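Long-range contact in PHO85 cyclin-10 (Saccharomyces cerevisiae, PDB 4KRD), which partners the cyclin-dependent kinase PHO85 as its cyclin subunit, directing it to phosphorylate and restrain glycogen synthase GSY2: residues F74-K79 and E132-I137. Numbering follows the deposited sequence.
Sequences FYMKSK and EVHRMI
One face of the Phe-74 ring carries the methyl end of Met-136: CE sits 3.6 Å from the ring centroid, almost on the ring normal, in a CH-pi contact. Bends at chi2 (65°) and chi3 (62°) fold the Met-136 chain so that CE lies over the ring; SD stands above the same face, 4.4 Å from the centroid, as a Met-aromatic pair. The edge of the Tyr-75 ring meets a carboxylate instead, CD1 lying 4.2 Å from Glu-132 OE2 with the two planes steeply inclined, while OE1 of that glutamate is held by Tyr-71 OH and Gln-129 N. Over one face of the Arg-135 guanidinium run Met-76 CA and Tyr-75 O; the arginine, extended from CG to NE, runs along the loop backbone past Phe-74 O, and its NH1 is hydrogen-bonded to Asn-73 O. The fully extended Met-76 brings SD obliquely against the His-134 ring. A water links the two backbones: it donates to Phe-74 O (2.9 Å) and accepts from Arg-135 N (2.8 Å), and the same carbonyl receives a nearly straight CA-H...O contact from Glu-132 CA at 3.5 Å. An alanine at Phe-74 would probably loosen the loop from the helix, since the ring face on which the Met-136 methyl rests would be gone. The contact illustrates how a loop inserts a buried aromatic side chain among the helices of the cyclin domain: leaving helix 65-72, it lies against the first turns of helix 130-148, Met-76 pairing by backbone with Lys-131, while Phe-74 packs onto Leu-172, Ser-175 and Leu-176 of helix 166-180 and the Met-136 side chain also touches Ile-109, Leu-112 and Phe-113 of helix 99-113.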
ATOM      1  N   PHE B  74      -0.414 -20.537  16.449  1.00 33.01           N
ATOM      2  CA  PHE B  74      -0.668 -21.442  15.326  1.00 31.11           C
ATOM      3  C   PHE B  74      -0.874 -22.898  15.749  1.00 36.81           C
ATOM      4  O   PHE B  74      -1.457 -23.678  15.000  1.00 35.00           O
ATOM      5  CB  PHE B  74       0.449 -21.375  14.283  1.00 31.44           C
ATOM      6  CG  PHE B  74       0.561 -20.029  13.614  1.00 31.78           C
ATOM      7  CD1 PHE B  74      -0.478 -19.543  12.844  1.00 30.16           C
ATOM      8  CD2 PHE B  74       1.701 -19.257  13.772  1.00 34.24           C
ATOM      9  CE1 PHE B  74      -0.394 -18.287  12.244  1.00 34.69           C
ATOM     10  CE2 PHE B  74       1.803 -17.999  13.177  1.00 35.70           C
ATOM     11  CZ  PHE B  74       0.755 -17.518  12.407  1.00 32.18           C
ATOM     12  N   TYR B  75      -0.387 -23.255  16.932  1.00 40.70           N
ATOM     13  CA  TYR B  75      -0.478 -24.649  17.406  1.00 39.78           C
ATOM     14  C   TYR B  75      -1.922 -25.064  17.676  1.00 43.95           C
ATOM     15  O   TYR B  75      -2.600 -24.483  18.520  1.00 47.55           O
ATOM     16  CB  TYR B  75       0.372 -24.854  18.655  1.00 45.75           C
ATOM     17  CG  TYR B  75       0.628 -26.319  18.990  1.00 48.79           C
ATOM     18  CD1 TYR B  75       1.757 -26.970  18.517  1.00 53.55           C
ATOM     19  CD2 TYR B  75      -0.264 -27.042  19.774  1.00 55.33           C
ATOM     20  CE1 TYR B  75       2.002 -28.310  18.821  1.00 58.66           C
ATOM     21  CE2 TYR B  75      -0.032 -28.383  20.082  1.00 57.37           C
ATOM     22  CZ  TYR B  75       1.101 -29.005  19.600  1.00 58.22           C
ATOM     23  OH  TYR B  75       1.339 -30.323  19.901  1.00 67.29           O
ATOM     24  N   MET B  76      -2.390 -26.063  16.939  1.00 45.22           N
ATOM     25  CA  MET B  76      -3.745 -26.577  17.093  1.00 43.00           C
ATOM     26  C   MET B  76      -3.706 -27.944  17.775  1.00 50.21           C
ATOM     27  O   MET B  76      -3.173 -28.901  17.217  1.00 47.44           O
ATOM     28  CB  MET B  76      -4.395 -26.710  15.721  1.00 42.79           C
ATOM     29  CG  MET B  76      -5.853 -27.069  15.748  1.00 50.18           C
ATOM     30  SD  MET B  76      -6.454 -27.212  14.065  1.00 57.25           S
ATOM     31  CE  MET B  76      -8.166 -27.687  14.328  1.00 60.44           C
ATOM     32  N   LYS B  77      -4.266 -28.022  18.979  1.00 55.77           N
ATOM     33  CA  LYS B  77      -4.244 -29.251  19.773  1.00 62.11           C
ATOM     34  C   LYS B  77      -4.822 -30.455  19.038  1.00 59.60           C
ATOM     35  O   LYS B  77      -4.170 -31.494  18.916  1.00 63.49           O
ATOM     36  CB  LYS B  77      -4.993 -29.045  21.093  1.00 63.56           C
ATOM     37  CG  LYS B  77      -4.179 -28.355  22.175  1.00 65.68           C
ATOM     38  CD  LYS B  77      -3.037 -29.239  22.639  1.00 69.21           C
ATOM     39  CE  LYS B  77      -2.223 -28.575  23.738  1.00 73.08           C
ATOM     40  NZ  LYS B  77      -1.050 -29.410  24.148  1.00 82.99           N
ATOM     41  N   SER B  78      -6.050 -30.314  18.552  1.00 57.79           N
ATOM     42  CA  SER B  78      -6.752 -31.431  17.927  1.00 65.54           C
ATOM     43  C   SER B  78      -6.469 -31.558  16.433  1.00 67.45           C
ATOM     44  O   SER B  78      -6.141 -30.577  15.764  1.00 64.79           O
ATOM     45  CB  SER B  78      -8.261 -31.300  18.159  1.00 67.52           C
ATOM     46  OG  SER B  78      -8.726 -30.025  17.763  1.00 69.03           O
ATOM     47  N   LYS B  79      -6.597 -32.774  15.915  1.00 61.05           N
ATOM     48  CA  LYS B  79      -6.472 -33.009  14.482  1.00 61.40           C
ATOM     49  C   LYS B  79      -7.615 -32.335  13.739  1.00 62.47           C
ATOM     50  O   LYS B  79      -8.774 -32.452  14.137  1.00 62.82           O
ATOM     51  CB  LYS B  79      -6.466 -34.510  14.176  1.00 69.21           C
ATOM     52  N   GLU B 132       0.745 -27.063  13.375  1.00 40.20           N
ATOM     53  CA  GLU B 132       0.724 -25.614  13.090  1.00 36.19           C
ATOM     54  C   GLU B 132       0.182 -25.317  11.701  1.00 36.19           C
ATOM     55  O   GLU B 132      -0.143 -24.160  11.386  1.00 33.26           O
ATOM     56  CB  GLU B 132       2.125 -25.021  13.271  1.00 33.10           C
ATOM     57  CG  GLU B 132       2.567 -25.014  14.744  1.00 37.32           C
ATOM     58  CD  GLU B 132       4.079 -24.994  14.951  1.00 42.74           C
ATOM     59  OE1 GLU B 132       4.838 -25.031  13.960  1.00 38.45           O
ATOM     60  OE2 GLU B 132       4.507 -24.946  16.127  1.00 45.11           O
ATOM     61  N   VAL B 133       0.048 -26.357  10.878  1.00 35.08           N
ATOM     62  CA  VAL B 133      -0.279 -26.168   9.463  1.00 35.45           C
ATOM     63  C   VAL B 133      -1.676 -25.601   9.178  1.00 39.57           C
ATOM     64  O   VAL B 133      -1.830 -24.691   8.353  1.00 39.93           O
ATOM     65  CB  VAL B 133      -0.076 -27.456   8.645  1.00 37.44           C
ATOM     66  CG1 VAL B 133      -0.701 -27.305   7.261  1.00 36.17           C
ATOM     67  CG2 VAL B 133       1.416 -27.796   8.559  1.00 38.84           C
ATOM     68  N   HIS B 134      -2.689 -26.130   9.859  1.00 35.19           N
ATOM     69  CA  HIS B 134      -4.072 -25.732   9.595  1.00 37.70           C
ATOM     70  C   HIS B 134      -4.305 -24.228   9.831  1.00 33.77           C
ATOM     71  O   HIS B 134      -4.879 -23.525   8.989  1.00 38.77           O
ATOM     72  CB  HIS B 134      -5.011 -26.566  10.471  1.00 41.33           C
ATOM     73  CG  HIS B 134      -6.462 -26.367  10.169  1.00 46.88           C
ATOM     74  ND1 HIS B 134      -7.306 -25.662  11.002  1.00 48.26           N
ATOM     75  CD2 HIS B 134      -7.221 -26.777   9.126  1.00 48.37           C
ATOM     76  CE1 HIS B 134      -8.522 -25.650  10.488  1.00 47.18           C
ATOM     77  NE2 HIS B 134      -8.497 -26.316   9.347  1.00 46.72           N
ATOM     78  N   ARG B 135      -3.850 -23.739  10.976  1.00 33.88           N
ATOM     79  CA  ARG B 135      -4.027 -22.334  11.326  1.00 37.96           C
ATOM     80  C   ARG B 135      -3.110 -21.431  10.505  1.00 35.05           C
ATOM     81  O   ARG B 135      -3.442 -20.271  10.264  1.00 32.28           O
ATOM     82  CB  ARG B 135      -3.799 -22.118  12.825  1.00 34.67           C
ATOM     83  CG  ARG B 135      -4.918 -22.691  13.695  1.00 38.32           C
ATOM     84  CD  ARG B 135      -4.677 -22.388  15.168  1.00 41.88           C
ATOM     85  NE  ARG B 135      -5.783 -22.842  16.004  1.00 40.27           N
ATOM     86  CZ  ARG B 135      -5.876 -22.618  17.307  1.00 42.03           C
ATOM     87  NH1 ARG B 135      -4.932 -21.931  17.938  1.00 41.85           N
ATOM     88  NH2 ARG B 135      -6.926 -23.071  17.979  1.00 50.98           N
ATOM     89  N   MET B 136      -1.959 -21.960  10.095  1.00 36.74           N
ATOM     90  CA  MET B 136      -1.041 -21.223   9.227  1.00 36.91           C
ATOM     91  C   MET B 136      -1.661 -20.950   7.857  1.00 36.13           C
ATOM     92  O   MET B 136      -1.506 -19.867   7.294  1.00 35.60           O
ATOM     93  CB  MET B 136       0.272 -21.989   9.068  1.00 39.51           C
ATOM     94  CG  MET B 136       1.316 -21.287   8.207  1.00 45.86           C
ATOM     95  SD  MET B 136       1.925 -19.729   8.904  1.00 48.02           S
ATOM     96  CE  MET B 136       2.669 -20.312  10.426  1.00 39.11           C
ATOM     97  N   ILE B 137      -2.351 -21.946   7.317  1.00 29.48           N
ATOM     98  CA  ILE B 137      -3.052 -21.805   6.043  1.00 33.01           C
ATOM     99  C   ILE B 137      -4.122 -20.724   6.116  1.00 31.95           C
ATOM    100  O   ILE B 137      -4.221 -19.869   5.241  1.00 35.78           O
ATOM    101  CB  ILE B 137      -3.689 -23.144   5.613  1.00 35.84           C
ATOM    102  CG1 ILE B 137      -2.597 -24.106   5.135  1.00 36.57           C
ATOM    103  CG2 ILE B 137      -4.716 -22.930   4.522  1.00 35.12           C
ATOM    104  CD1 ILE B 137      -3.063 -25.554   4.997  1.00 38.78           C
TER
HETATM  105  O   HOH W   1      -2.900 -25.373  13.101  1.00 37.27           O